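Local coordinates for histidine--tRNA ligase (Staphylococcus aureus, PDB 1QE0), which attaches L-histidine to tRNA(His) in an ATP-dependent reaction that releases AMP and diphosphate, working as a homodimeric class II aminoacyl-tRNA synthetase, at residues M148-S153 and F306-E311; E142-V147 and L159-N164; A83-S88 and I102-N107; L269-P274 and L314-E319. One frame throughout, in Å; residues are numbered along the deposited sequence.

Contact 1: residues M148-S153 and F306-E311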
loop_
_atom_site.group_PDB
_atom_site.type_symbol
_atom_site.label_atom_id
_atom_site.label_comp_id
_atom_site.label_asym_id
_atom_site.label_seq_id
_atom_site.Cartn_x
_atom_site.Cartn_y
_atom_site.Cartn_z
ATOM N N MET A 148 -6.950 -3.822 17.760
ATOM C CA MET A 148 -7.192 -5.204 18.137
ATOM C C MET A 148 -7.733 -5.942 16.925
ATOM O O MET A 148 -7.323 -7.070 16.611
ATOM C CB MET A 148 -8.218 -5.262 19.249
ATOM C CG MET A 148 -8.011 -6.425 20.156
ATOM S SD MET A 148 -6.556 -6.146 21.140
ATOM C CE MET A 148 -6.986 -7.112 22.536
ATOM N N HIS A 149 -8.646 -5.286 16.226
ATOM C CA HIS A 149 -9.260 -5.860 15.056
ATOM C C HIS A 149 -8.194 -6.181 14.000
ATOM O O HIS A 149 -8.162 -7.291 13.465
ATOM C CB HIS A 149 -10.311 -4.896 14.515
ATOM C CG HIS A 149 -11.255 -5.479 13.520
ATOM N ND1 HIS A 149 -12.216 -4.771 12.862
ATOM C CD2 HIS A 149 -11.362 -6.752 13.034
ATOM C CE1 HIS A 149 -12.875 -5.533 12.026
ATOM N NE2 HIS A 149 -12.373 -6.745 12.106
ATOM N N ILE A 150 -7.308 -5.236 13.710
ATOM C CA ILE A 150 -6.280 -5.463 12.684
ATOM C C ILE A 150 -5.593 -6.809 12.859
ATOM O O ILE A 150 -5.710 -7.693 11.998
ATOM C CB ILE A 150 -5.220 -4.329 12.669
ATOM C CG1 ILE A 150 -5.827 -3.090 12.018
ATOM C CG2 ILE A 150 -3.951 -4.765 11.941
ATOM C CD1 ILE A 150 -5.080 -1.815 12.328
ATOM N N TYR A 151 -4.934 -6.971 14.006
ATOM C CA TYR A 151 -4.199 -8.179 14.326
ATOM C C TYR A 151 -5.065 -9.413 14.435
ATOM O O TYR A 151 -4.671 -10.490 13.985
ATOM C CB TYR A 151 -3.400 -7.980 15.586
ATOM C CG TYR A 151 -2.308 -7.007 15.385
ATOM C CD1 TYR A 151 -1.115 -7.400 14.825
ATOM C CD2 TYR A 151 -2.452 -5.707 15.752
ATOM C CE1 TYR A 151 -0.078 -6.512 14.642
ATOM C CE2 TYR A 151 -1.422 -4.797 15.578
ATOM C CZ TYR A 151 -0.236 -5.209 15.025
ATOM O OH TYR A 151 0.801 -4.316 14.880
ATOM N N GLN A 152 -6.250 -9.288 15.008
ATOM C CA GLN A 152 -7.097 -10.465 15.092
ATOM C C GLN A 152 -7.604 -10.864 13.722
ATOM O O GLN A 152 -7.877 -12.022 13.482
ATOM C CB GLN A 152 -8.279 -10.236 16.020
ATOM C CG GLN A 152 -7.907 -9.992 17.485
ATOM C CD GLN A 152 -9.117 -10.069 18.392
ATOM O OE1 GLN A 152 -10.151 -9.448 18.117
ATOM N NE2 GLN A 152 -9.012 -10.845 19.465
ATOM N N SER A 153 -7.672 -9.934 12.786
ATOM C CA SER A 153 -8.191 -10.289 11.484
ATOM C C SER A 153 -7.250 -11.250 10.764
ATOM O O SER A 153 -7.642 -11.948 9.827
ATOM C CB SER A 153 -8.500 -9.031 10.639
ATOM O OG SER A 153 -7.357 -8.274 10.261
ATOM N N PHE A 306 -1.622 5.609 16.172
ATOM C CA PHE A 306 -0.747 4.519 16.502
ATOM C C PHE A 306 0.036 4.238 15.241
ATOM O O PHE A 306 -0.241 4.859 14.209
ATOM C CB PHE A 306 -1.531 3.281 16.964
ATOM C CG PHE A 306 -2.472 2.684 15.932
ATOM C CD1 PHE A 306 -2.014 1.808 14.975
ATOM C CD2 PHE A 306 -3.822 2.904 16.002
ATOM C CE1 PHE A 306 -2.886 1.164 14.117
ATOM C CE2 PHE A 306 -4.703 2.264 15.151
ATOM C CZ PHE A 306 -4.244 1.402 14.219
ATOM N N ALA A 307 1.044 3.369 15.332
ATOM C CA ALA A 307 1.872 2.984 14.189
ATOM C C ALA A 307 2.146 1.535 14.401
ATOM O O ALA A 307 2.243 1.094 15.524
ATOM C CB ALA A 307 3.145 3.739 14.155
ATOM N N LEU A 308 2.480 0.852 13.329
ATOM C CA LEU A 308 2.647 -0.571 13.368
ATOM C C LEU A 308 3.571 -0.897 12.224
ATOM O O LEU A 308 3.601 -0.168 11.231
ATOM C CB LEU A 308 1.239 -1.123 13.161
ATOM C CG LEU A 308 0.682 -2.355 12.457
ATOM C CD1 LEU A 308 -0.801 -2.236 12.597
ATOM C CD2 LEU A 308 1.020 -2.449 10.985
ATOM N N SER A 309 4.377 -1.941 12.381
ATOM C CA SER A 309 5.330 -2.361 11.351
ATOM C C SER A 309 4.807 -3.565 10.628
ATOM O O SER A 309 4.440 -4.550 11.280
ATOM C CB SER A 309 6.665 -2.727 11.996
ATOM O OG SER A 309 7.488 -3.470 11.117
ATOM N N ILE A 310 4.820 -3.515 9.299
ATOM C CA ILE A 310 4.345 -4.652 8.511
ATOM C C ILE A 310 5.344 -5.806 8.632
ATOM O O ILE A 310 4.975 -6.995 8.715
ATOM C CB ILE A 310 4.136 -4.292 7.038
ATOM C CG1 ILE A 310 3.050 -3.210 6.908
ATOM C CG2 ILE A 310 3.719 -5.547 6.250
ATOM C CD1 ILE A 310 1.686 -3.703 7.265
ATOM N N GLU A 311 6.611 -5.450 8.754
ATOM C CA GLU A 311 7.596 -6.491 8.905
ATOM C C GLU A 311 7.328 -7.318 10.138
ATOM O O GLU A 311 7.199 -8.538 10.042
ATOM C CB GLU A 311 8.983 -5.915 8.892
ATOM C CG GLU A 311 9.360 -5.511 7.482
ATOM C CD GLU A 311 9.712 -4.055 7.355
ATOM O OE1 GLU A 311 10.594 -3.739 6.535
ATOM O OE2 GLU A 311 9.121 -3.235 8.077
#
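Ile150 and Tyr151, neighbours on helix 137-153, close over Leu308 and Phe306, which point to the same side of strand 302-309. Leu308 has most of its contact with Tyr151: its CD1 lies 3.9 Å from Tyr151 CZ and meets the ring obliquely, near the hydroxyl end. The same CD1 faces Ile150 CG2 at 4.1 Å, the two methyls meeting tip to tip. Ile150 reaches back along the strand with its other branch. CG1 stands beside the backbone N (chi1 -75°), and the extended chain beyond it carries CD1 to the edge of the Phe306 ring, 3.8 Å from CZ. Within the helix, Ile150 CG2 also lies over one face of the Tyr151 ring, off toward its rim, so the two helix residues pack on each other as well as on the strand.

Behind these side chains, helix and strand run nearly parallel, their axes 19° apart and 11.7 Å from each other at closest approach. Leu26 of helix 13-33 backs Ile150, while Leu269, Leu283 and Cys284 also touch Tyr151. His149 faces elsewhere, its ring stacked on His354 of the second subunit. Strand 302-309 hydrogen-bonds to strand 123-132 and then turns into helix 310-319, where Ser309 OG caps Arg312 N. This strand-then-helix unit is motif 3 of the class II synthetases, here with helix 137-153 laid along its strand.

Contact 2: residues E142-V147 and L159-N164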
loop_
_atom_site.group_PDB
_atom_site.type_symbol
_atom_site.label_atom_id
_atom_site.label_comp_id
_atom_site.label_asym_id
_atom_site.label_seq_id
_atom_site.Cartn_x
_atom_site.Cartn_y
_atom_site.Cartn_z
ATOM N N GLU A 142 -12.616 3.507 19.728
ATOM C CA GLU A 142 -12.627 3.116 18.311
ATOM C C GLU A 142 -11.245 2.745 17.793
ATOM O O GLU A 142 -11.124 1.766 17.027
ATOM C CB GLU A 142 -13.189 4.215 17.419
ATOM C CG GLU A 142 -13.110 3.881 15.946
ATOM C CD GLU A 142 -13.444 5.066 15.076
ATOM O OE1 GLU A 142 -12.499 5.803 14.715
ATOM O OE2 GLU A 142 -14.640 5.258 14.754
ATOM N N VAL A 143 -10.213 3.510 18.189
ATOM C CA VAL A 143 -8.891 3.177 17.724
ATOM C C VAL A 143 -8.332 1.974 18.428
ATOM O O VAL A 143 -7.541 1.246 17.829
ATOM C CB VAL A 143 -7.884 4.320 17.739
ATOM C CG1 VAL A 143 -8.551 5.665 17.521
ATOM C CG2 VAL A 143 -7.019 4.262 18.929
ATOM N N LEU A 144 -8.769 1.715 19.669
ATOM C CA LEU A 144 -8.267 0.535 20.420
ATOM C C LEU A 144 -8.929 -0.736 19.944
ATOM O O LEU A 144 -8.293 -1.773 19.869
ATOM C CB LEU A 144 -8.473 0.653 21.918
ATOM C CG LEU A 144 -7.642 1.730 22.595
ATOM C CD1 LEU A 144 -8.158 1.886 24.003
ATOM C CD2 LEU A 144 -6.179 1.406 22.570
ATOM N N ALA A 145 -10.214 -0.659 19.647
ATOM C CA ALA A 145 -10.945 -1.793 19.135
ATOM C C ALA A 145 -10.335 -2.136 17.761
ATOM O O ALA A 145 -10.213 -3.317 17.393
ATOM C CB ALA A 145 -12.387 -1.420 18.988
ATOM N N MET A 146 -9.921 -1.098 17.024
ATOM C CA MET A 146 -9.315 -1.250 15.695
ATOM C C MET A 146 -7.943 -1.943 15.764
ATOM O O MET A 146 -7.712 -2.935 15.057
ATOM C CB MET A 146 -9.168 0.127 15.014
ATOM C CG MET A 146 -8.519 0.093 13.634
ATOM S SD MET A 146 -7.871 1.710 13.135
ATOM C CE MET A 146 -9.301 2.489 12.683
ATOM N N VAL A 147 -7.040 -1.427 16.610
ATOM C CA VAL A 147 -5.708 -2.002 16.720
ATOM C C VAL A 147 -5.853 -3.472 17.091
ATOM O O VAL A 147 -5.041 -4.291 16.690
ATOM C CB VAL A 147 -4.790 -1.206 17.692
ATOM C CG1 VAL A 147 -5.376 -1.162 19.057
ATOM C CG2 VAL A 147 -3.407 -1.828 17.757
ATOM N N LEU A 159 -2.263 -12.208 21.770
ATOM C CA LEU A 159 -2.210 -10.750 21.889
ATOM C C LEU A 159 -2.512 -10.324 23.310
ATOM O O LEU A 159 -3.186 -11.036 24.049
ATOM C CB LEU A 159 -3.216 -10.093 20.930
ATOM C CG LEU A 159 -2.778 -9.859 19.491
ATOM C CD1 LEU A 159 -1.356 -10.347 19.311
ATOM C CD2 LEU A 159 -3.748 -10.547 18.555
ATOM N N LYS A 160 -2.080 -9.124 23.658
ATOM C CA LYS A 160 -2.269 -8.613 24.998
ATOM C C LYS A 160 -2.151 -7.096 24.949
ATOM O O LYS A 160 -1.068 -6.547 24.721
ATOM C CB LYS A 160 -1.226 -9.307 25.885
ATOM C CG LYS A 160 -0.484 -8.534 26.938
ATOM C CD LYS A 160 0.825 -9.290 27.165
ATOM C CE LYS A 160 0.931 -10.007 28.509
ATOM N NZ LYS A 160 0.084 -11.226 28.679
ATOM N N LEU A 161 -3.315 -6.450 25.018
ATOM C CA LEU A 161 -3.439 -4.990 24.963
ATOM C C LEU A 161 -3.138 -4.402 26.334
ATOM O O LEU A 161 -3.717 -4.793 27.323
ATOM C CB LEU A 161 -4.850 -4.596 24.468
ATOM C CG LEU A 161 -5.405 -3.169 24.302
ATOM C CD1 LEU A 161 -4.422 -2.139 24.763
ATOM C CD2 LEU A 161 -5.781 -2.904 22.870
ATOM N N VAL A 162 -2.234 -3.442 26.360
ATOM C CA VAL A 162 -1.804 -2.789 27.565
ATOM C C VAL A 162 -2.037 -1.292 27.407
ATOM O O VAL A 162 -1.555 -0.681 26.453
ATOM C CB VAL A 162 -0.327 -3.066 27.769
ATOM C CG1 VAL A 162 0.171 -2.403 29.008
ATOM C CG2 VAL A 162 -0.088 -4.558 27.812
ATOM N N ILE A 163 -2.781 -0.707 28.348
ATOM C CA ILE A 163 -3.122 0.721 28.328
ATOM C C ILE A 163 -2.734 1.433 29.622
ATOM O O ILE A 163 -2.426 0.802 30.617
ATOM C CB ILE A 163 -4.626 0.924 28.131
ATOM C CG1 ILE A 163 -5.372 0.389 29.329
ATOM C CG2 ILE A 163 -5.123 0.174 26.902
ATOM C CD1 ILE A 163 -6.861 0.591 29.218
ATOM N N ASN A 164 -2.762 2.756 29.589
ATOM C CA ASN A 164 -2.438 3.607 30.720
ATOM C C ASN A 164 -2.903 5.025 30.346
ATOM O O ASN A 164 -3.282 5.301 29.204
ATOM C CB ASN A 164 -0.919 3.614 31.016
ATOM C CG ASN A 164 -0.561 4.479 32.255
ATOM O OD1 ASN A 164 0.488 5.151 32.333
ATOM N ND2 ASN A 164 -1.474 4.487 33.211
#
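Leu144 and Leu161 bring the two backbones nearest, their CA atoms 8.6 Å apart, with helix 142-147 lying over one face of strand 159-164. Alternation along the strand turns Leu161 and Ile163 to the helix, and Leu161 makes the closer approach. Its CG stands anti to the backbone N (chi1 178°), which carries the branch point toward the helix, with CD2 the methyl that arrives. There this one methyl meets two residues a turn apart: Leu144 through CD2 at 4.3 Å and Val147 through CG1 at 4.2 Å. It also lies 4.1 Å from the backbone O of Leu144, and Met148 SD packs on it from the next residue of the helix. Phe267 touches both Leu144 and Val147, and helix 231-245 adds Val238 and Leu242 beside Leu144.

Charges sit away from this layer, Glu142 pairing with Lys103 and with Arg353 of the second subunit, and Lys160 with Asp272. Strand 159-165 gets its directional bonds from its neighbours in the sheet, strands 250-251 and 265-272. What joins helix to strand is therefore hydrophobic burial and the fit of methyl groups, with no polar bond between the two segments to fix their register.

Contact 3: residues A83-S88 and I102-N107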
loop_
_atom_site.group_PDB
_atom_site.type_symbol
_atom_site.label_atom_id
_atom_site.label_comp_id
_atom_site.label_asym_id
_atom_site.label_seq_id
_atom_site.Cartn_x
_atom_site.Cartn_y
_atom_site.Cartn_z
ATOM N N ALA A 83 4.524 13.310 11.850
ATOM C CA ALA A 83 4.853 14.693 11.591
ATOM C C ALA A 83 4.429 15.100 10.207
ATOM O O ALA A 83 4.018 16.234 9.999
ATOM C CB ALA A 83 6.308 14.900 11.748
ATOM N N ALA A 84 4.579 14.192 9.245
ATOM C CA ALA A 84 4.174 14.476 7.862
ATOM C C ALA A 84 2.654 14.487 7.738
ATOM O O ALA A 84 2.105 15.300 7.011
ATOM C CB ALA A 84 4.766 13.504 6.926
ATOM N N VAL A 85 1.954 13.609 8.450
ATOM C CA VAL A 85 0.503 13.679 8.377
ATOM C C VAL A 85 0.119 15.040 8.978
ATOM O O VAL A 85 -0.719 15.738 8.434
ATOM C CB VAL A 85 -0.203 12.517 9.127
ATOM C CG1 VAL A 85 -1.705 12.787 9.249
ATOM C CG2 VAL A 85 -0.032 11.235 8.360
ATOM N N VAL A 86 0.788 15.456 10.049
ATOM C CA VAL A 86 0.493 16.750 10.670
ATOM C C VAL A 86 0.891 17.911 9.751
ATOM O O VAL A 86 0.154 18.890 9.599
ATOM C CB VAL A 86 1.165 16.871 12.063
ATOM C CG1 VAL A 86 1.194 18.306 12.552
ATOM C CG2 VAL A 86 0.425 15.977 13.041
ATOM N N ARG A 87 2.037 17.792 9.098
ATOM C CA ARG A 87 2.494 18.842 8.194
ATOM C C ARG A 87 1.505 18.994 7.026
ATOM O O ARG A 87 1.271 20.100 6.539
ATOM C CB ARG A 87 3.911 18.542 7.696
ATOM C CG ARG A 87 4.527 19.683 6.947
ATOM C CD ARG A 87 4.801 19.308 5.514
ATOM N NE ARG A 87 3.585 19.112 4.731
ATOM C CZ ARG A 87 3.411 18.096 3.886
ATOM N NH1 ARG A 87 4.373 17.196 3.723
ATOM N NH2 ARG A 87 2.292 17.983 3.185
ATOM N N SER A 88 0.900 17.890 6.596
ATOM C CA SER A 88 -0.074 17.952 5.516
ATOM C C SER A 88 -1.403 18.516 6.011
ATOM O O SER A 88 -2.083 19.247 5.290
ATOM C CB SER A 88 -0.301 16.574 4.920
ATOM O OG SER A 88 -1.201 16.690 3.828
ATOM N N ILE A 102 -10.649 14.340 11.625
ATOM C CA ILE A 102 -9.925 13.921 10.435
ATOM C C ILE A 102 -9.345 12.535 10.763
ATOM O O ILE A 102 -8.494 12.395 11.646
ATOM C CB ILE A 102 -8.794 14.874 10.119
ATOM C CG1 ILE A 102 -9.352 16.227 9.742
ATOM C CG2 ILE A 102 -7.982 14.312 9.036
ATOM C CD1 ILE A 102 -10.614 16.093 8.941
ATOM N N LYS A 103 -9.914 11.509 10.147
ATOM C CA LYS A 103 -9.503 10.135 10.355
ATOM C C LYS A 103 -8.677 9.698 9.158
ATOM O O LYS A 103 -9.251 9.327 8.133
ATOM C CB LYS A 103 -10.758 9.300 10.461
ATOM C CG LYS A 103 -11.557 9.616 11.716
ATOM C CD LYS A 103 -12.935 8.992 11.701
ATOM C CE LYS A 103 -12.956 7.614 12.271
ATOM N NZ LYS A 103 -14.381 7.237 12.472
ATOM N N LEU A 104 -7.349 9.715 9.286
ATOM C CA LEU A 104 -6.426 9.375 8.193
ATOM C C LEU A 104 -5.480 8.202 8.505
ATOM O O LEU A 104 -5.097 8.005 9.665
ATOM C CB LEU A 104 -5.526 10.580 7.930
ATOM C CG LEU A 104 -5.985 11.955 7.442
ATOM C CD1 LEU A 104 -4.834 12.952 7.638
ATOM C CD2 LEU A 104 -6.411 11.913 6.007
ATOM N N TYR A 105 -5.048 7.477 7.475
ATOM C CA TYR A 105 -4.106 6.380 7.658
ATOM C C TYR A 105 -3.056 6.393 6.573
ATOM O O TYR A 105 -3.239 7.019 5.519
ATOM C CB TYR A 105 -4.800 5.014 7.693
ATOM C CG TYR A 105 -5.112 4.350 6.367
ATOM C CD1 TYR A 105 -4.195 3.531 5.724
ATOM C CD2 TYR A 105 -6.358 4.491 5.800
ATOM C CE1 TYR A 105 -4.528 2.872 4.559
ATOM C CE2 TYR A 105 -6.699 3.844 4.630
ATOM C CZ TYR A 105 -5.798 3.041 4.017
ATOM O OH TYR A 105 -6.210 2.410 2.863
ATOM N N TYR A 106 -1.929 5.741 6.842
ATOM C CA TYR A 106 -0.848 5.692 5.871
ATOM C C TYR A 106 -0.186 4.349 5.929
ATOM O O TYR A 106 -0.501 3.545 6.791
ATOM C CB TYR A 106 0.155 6.805 6.124
ATOM C CG TYR A 106 0.791 6.769 7.466
ATOM C CD1 TYR A 106 0.399 7.659 8.463
ATOM C CD2 TYR A 106 1.772 5.832 7.761
ATOM C CE1 TYR A 106 0.967 7.607 9.728
ATOM C CE2 TYR A 106 2.350 5.768 9.025
ATOM C CZ TYR A 106 1.943 6.648 10.003
ATOM O OH TYR A 106 2.496 6.544 11.253
ATOM N N ASN A 107 0.717 4.100 4.998
ATOM C CA ASN A 107 1.438 2.830 4.932
ATOM C C ASN A 107 2.569 3.004 3.905
ATOM O O ASN A 107 2.294 3.181 2.720
ATOM C CB ASN A 107 0.469 1.733 4.467
ATOM C CG ASN A 107 1.090 0.333 4.473
ATOM O OD1 ASN A 107 2.301 0.153 4.491
ATOM N ND2 ASN A 107 0.241 -0.662 4.451
#
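Val85 of helix 82-91 rests on Leu104 and Tyr106 of strand 102-111, the first strand of class II motif 2 in the largely antiparallel catalytic sheet. These three residues make the contact, and Val85 gives up the most surface, about 70 Å², roughly as much as the other two together. The backbones come closest at Val85 and Leu104, with 8.2 Å between CA atoms.

Leu104 and Tyr106 stand two apart on the strand and so face the helix together, and the valine forks between them. Its chi1 of 169° sets CG1 anti to the backbone N and directs it to Leu104 CD1, 3.5 Å away; the two side chains run alongside one another, pointing opposite ways. Tyr106 CG lies between its own backbone N and carbonyl carbon (chi1 60°), a setting that turns the ring back over the strand, within reach of the second valine methyl.

On the far face of the strand, Tyr105 packs on Met30 of helix 13-33 and hydrogen-bonds Asp27 through its hydroxyl. The helix looks another way to the dimer partner: Arg87 forms salt bridges with Glu44 and with Asp10 of the second subunit, and Ser88 OG hydrogen-bonds that same aspartate. Pro13 of the second subunit packs on Leu104, so the contact lies close to the subunit interface. At its centre, Val85 CG2 meets the Tyr106 ring at a slant, 3.6 Å from CD1 and 4.0 Å from CE1.

Contact 4: residues L269-P274 and L314-E319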
loop_
_atom_site.group_PDB
_atom_site.type_symbol
_atom_site.label_atom_id
_atom_site.label_comp_id
_atom_site.label_asym_id
_atom_site.label_seq_id
_atom_site.Cartn_x
_atom_site.Cartn_y
_atom_site.Cartn_z
ATOM N N LEU A 269 0.132 -2.982 22.039
ATOM C CA LEU A 269 -0.480 -4.285 21.790
ATOM C C LEU A 269 0.704 -5.205 21.848
ATOM O O LEU A 269 1.769 -4.892 21.288
ATOM C CB LEU A 269 -1.095 -4.383 20.394
ATOM C CG LEU A 269 -2.339 -5.277 20.251
ATOM C CD1 LEU A 269 -2.659 -5.561 18.839
ATOM C CD2 LEU A 269 -2.162 -6.563 20.939
ATOM N N MET A 270 0.576 -6.307 22.570
ATOM C CA MET A 270 1.706 -7.202 22.626
ATOM C C MET A 270 1.397 -8.657 22.369
ATOM O O MET A 270 0.254 -9.113 22.462
ATOM C CB MET A 270 2.568 -6.986 23.883
ATOM C CG MET A 270 2.062 -5.936 24.855
ATOM S SD MET A 270 3.382 -5.342 25.912
ATOM C CE MET A 270 4.405 -4.576 24.710
ATOM N N MET A 271 2.434 -9.309 21.860
ATOM C CA MET A 271 2.432 -10.697 21.469
ATOM C C MET A 271 3.291 -11.468 22.420
ATOM O O MET A 271 4.458 -11.120 22.680
ATOM C CB MET A 271 3.013 -10.798 20.047
ATOM C CG MET A 271 3.644 -12.131 19.608
ATOM S SD MET A 271 2.539 -13.212 18.655
ATOM C CE MET A 271 1.337 -12.081 18.078
ATOM N N ASP A 272 2.669 -12.479 22.989
ATOM C CA ASP A 272 3.347 -13.374 23.890
ATOM C C ASP A 272 3.810 -14.491 22.960
ATOM O O ASP A 272 2.977 -15.231 22.405
ATOM C CB ASP A 272 2.364 -13.954 24.921
ATOM C CG ASP A 272 1.883 -12.930 25.932
ATOM O OD1 ASP A 272 0.661 -12.928 26.234
ATOM O OD2 ASP A 272 2.732 -12.160 26.441
ATOM N N ASN A 273 5.109 -14.557 22.700
ATOM C CA ASN A 273 5.627 -15.621 21.857
ATOM C C ASN A 273 7.047 -16.003 22.239
ATOM O O ASN A 273 7.986 -15.258 21.976
ATOM C CB ASN A 273 5.538 -15.265 20.376
ATOM C CG ASN A 273 5.630 -16.490 19.486
ATOM O OD1 ASN A 273 6.698 -17.121 19.400
ATOM N ND2 ASN A 273 4.510 -16.854 18.837
ATOM N N PRO A 274 7.217 -17.207 22.826
ATOM C CA PRO A 274 8.458 -17.833 23.304
ATOM C C PRO A 274 9.660 -17.823 22.355
ATOM O O PRO A 274 10.810 -17.831 22.814
ATOM C CB PRO A 274 8.011 -19.263 23.650
ATOM C CG PRO A 274 6.872 -19.495 22.714
ATOM C CD PRO A 274 6.122 -18.192 22.868
ATOM N N LEU A 314 4.241 -9.497 9.877
ATOM C CA LEU A 314 4.636 -10.640 9.059
ATOM C C LEU A 314 5.331 -11.701 9.938
ATOM O O LEU A 314 4.930 -12.864 9.963
ATOM C CB LEU A 314 5.579 -10.179 7.944
ATOM C CG LEU A 314 5.084 -10.248 6.486
ATOM C CD1 LEU A 314 3.842 -11.083 6.374
ATOM C CD2 LEU A 314 4.827 -8.880 5.915
ATOM N N LEU A 315 6.308 -11.273 10.728
ATOM C CA LEU A 315 7.060 -12.176 11.606
ATOM C C LEU A 315 6.185 -12.815 12.689
ATOM O O LEU A 315 6.424 -13.952 13.097
ATOM C CB LEU A 315 8.202 -11.403 12.258
ATOM C CG LEU A 315 9.488 -12.114 12.660
ATOM C CD1 LEU A 315 9.747 -11.793 14.117
ATOM C CD2 LEU A 315 9.420 -13.624 12.414
ATOM N N ALA A 316 5.178 -12.074 13.153
ATOM C CA ALA A 316 4.252 -12.549 14.175
ATOM C C ALA A 316 3.510 -13.721 13.600
ATOM O O ALA A 316 3.354 -14.743 14.274
ATOM C CB ALA A 316 3.266 -11.462 14.544
ATOM N N LEU A 317 3.037 -13.574 12.358
ATOM C CA LEU A 317 2.301 -14.659 11.713
ATOM C C LEU A 317 3.204 -15.888 11.628
ATOM O O LEU A 317 2.768 -17.013 11.858
ATOM C CB LEU A 317 1.820 -14.266 10.309
ATOM C CG LEU A 317 0.515 -13.504 10.009
ATOM C CD1 LEU A 317 -0.551 -13.782 11.050
ATOM C CD2 LEU A 317 0.769 -12.040 9.926
ATOM N N GLU A 318 4.473 -15.649 11.314
ATOM C CA GLU A 318 5.472 -16.696 11.192
ATOM C C GLU A 318 5.569 -17.460 12.515
ATOM O O GLU A 318 5.252 -18.667 12.566
ATOM C CB GLU A 318 6.826 -16.068 10.888
ATOM C CG GLU A 318 7.564 -16.614 9.692
ATOM C CD GLU A 318 8.978 -16.045 9.623
ATOM O OE1 GLU A 318 9.870 -16.567 10.343
ATOM O OE2 GLU A 318 9.196 -15.052 8.885
ATOM N N GLU A 319 5.969 -16.754 13.581
ATOM C CA GLU A 319 6.124 -17.358 14.906
ATOM C C GLU A 319 4.886 -18.082 15.398
ATOM O O GLU A 319 5.005 -19.052 16.126
ATOM C CB GLU A 319 6.528 -16.321 15.951
ATOM C CG GLU A 319 7.742 -15.470 15.622
ATOM C CD GLU A 319 9.048 -16.238 15.545
ATOM O OE1 GLU A 319 9.030 -17.431 15.190
ATOM O OE2 GLU A 319 10.113 -15.636 15.808
#
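Asn273 and Glu319 form the close part of this contact, where the loop after strand 265-272 passes the last turn of helix 310-319. The two side chains cross at about a right angle, and the asparagine amide lies against the start of the glutamate chain: Glu319 CB is 3.5 Å from Asn273 OD1 and 3.6 Å from ND2. Asn273 CG is anti to its backbone N (chi1 -161°), which carries the amide across to the helix. The hydrogen bonds of the amide go to residues beyond the two segments, ND2 giving one to Glu320 OE2 and OD1 accepting one from Asn275 N. Held by those two bonds, the flat group meets Glu319 by packing; ND2 of Asn273 is 3.5 Å from Glu319 O, which does not make a bond.

One turn back along the helix, the fit is sparser. Met271 CE reaches Ala316 CB at 4.1 Å, and no other pair of atoms meets there as closely. Leu159, Leu283 and Tyr276 also touch the methionine side chain, so this thinner part remains buried. On the more open side, partly exposed Glu319 starts out facing the loop, then bends at chi2 (-66°) and leads its carboxylate away; beyond it the loop runs on to the exposed Pro274. The helix is that of class II motif 3, here meeting the end of strand 265-272 in the catalytic sheet.

Overall arrangement
From the N terminus, contact 3 closes first, a short 13-residue connection that lays helix 82-91 on the motif 2 strand; it is complete before the others begin. Helix 137-153 then serves two contacts: contact 2 closes over the 11 residues leading to strand 159-165, while contact 1 reaches across 152 residues to the motif 3 strand, so the two cross. Contact 4 opens after contact 2 has closed and also crosses contact 1, ending on the helix that begins within 306-311. All four reach one sheet. A salt bridge connects contacts 2 and 3, whereas contacts 3 and 4, with centres about 27 Å apart, do not touch.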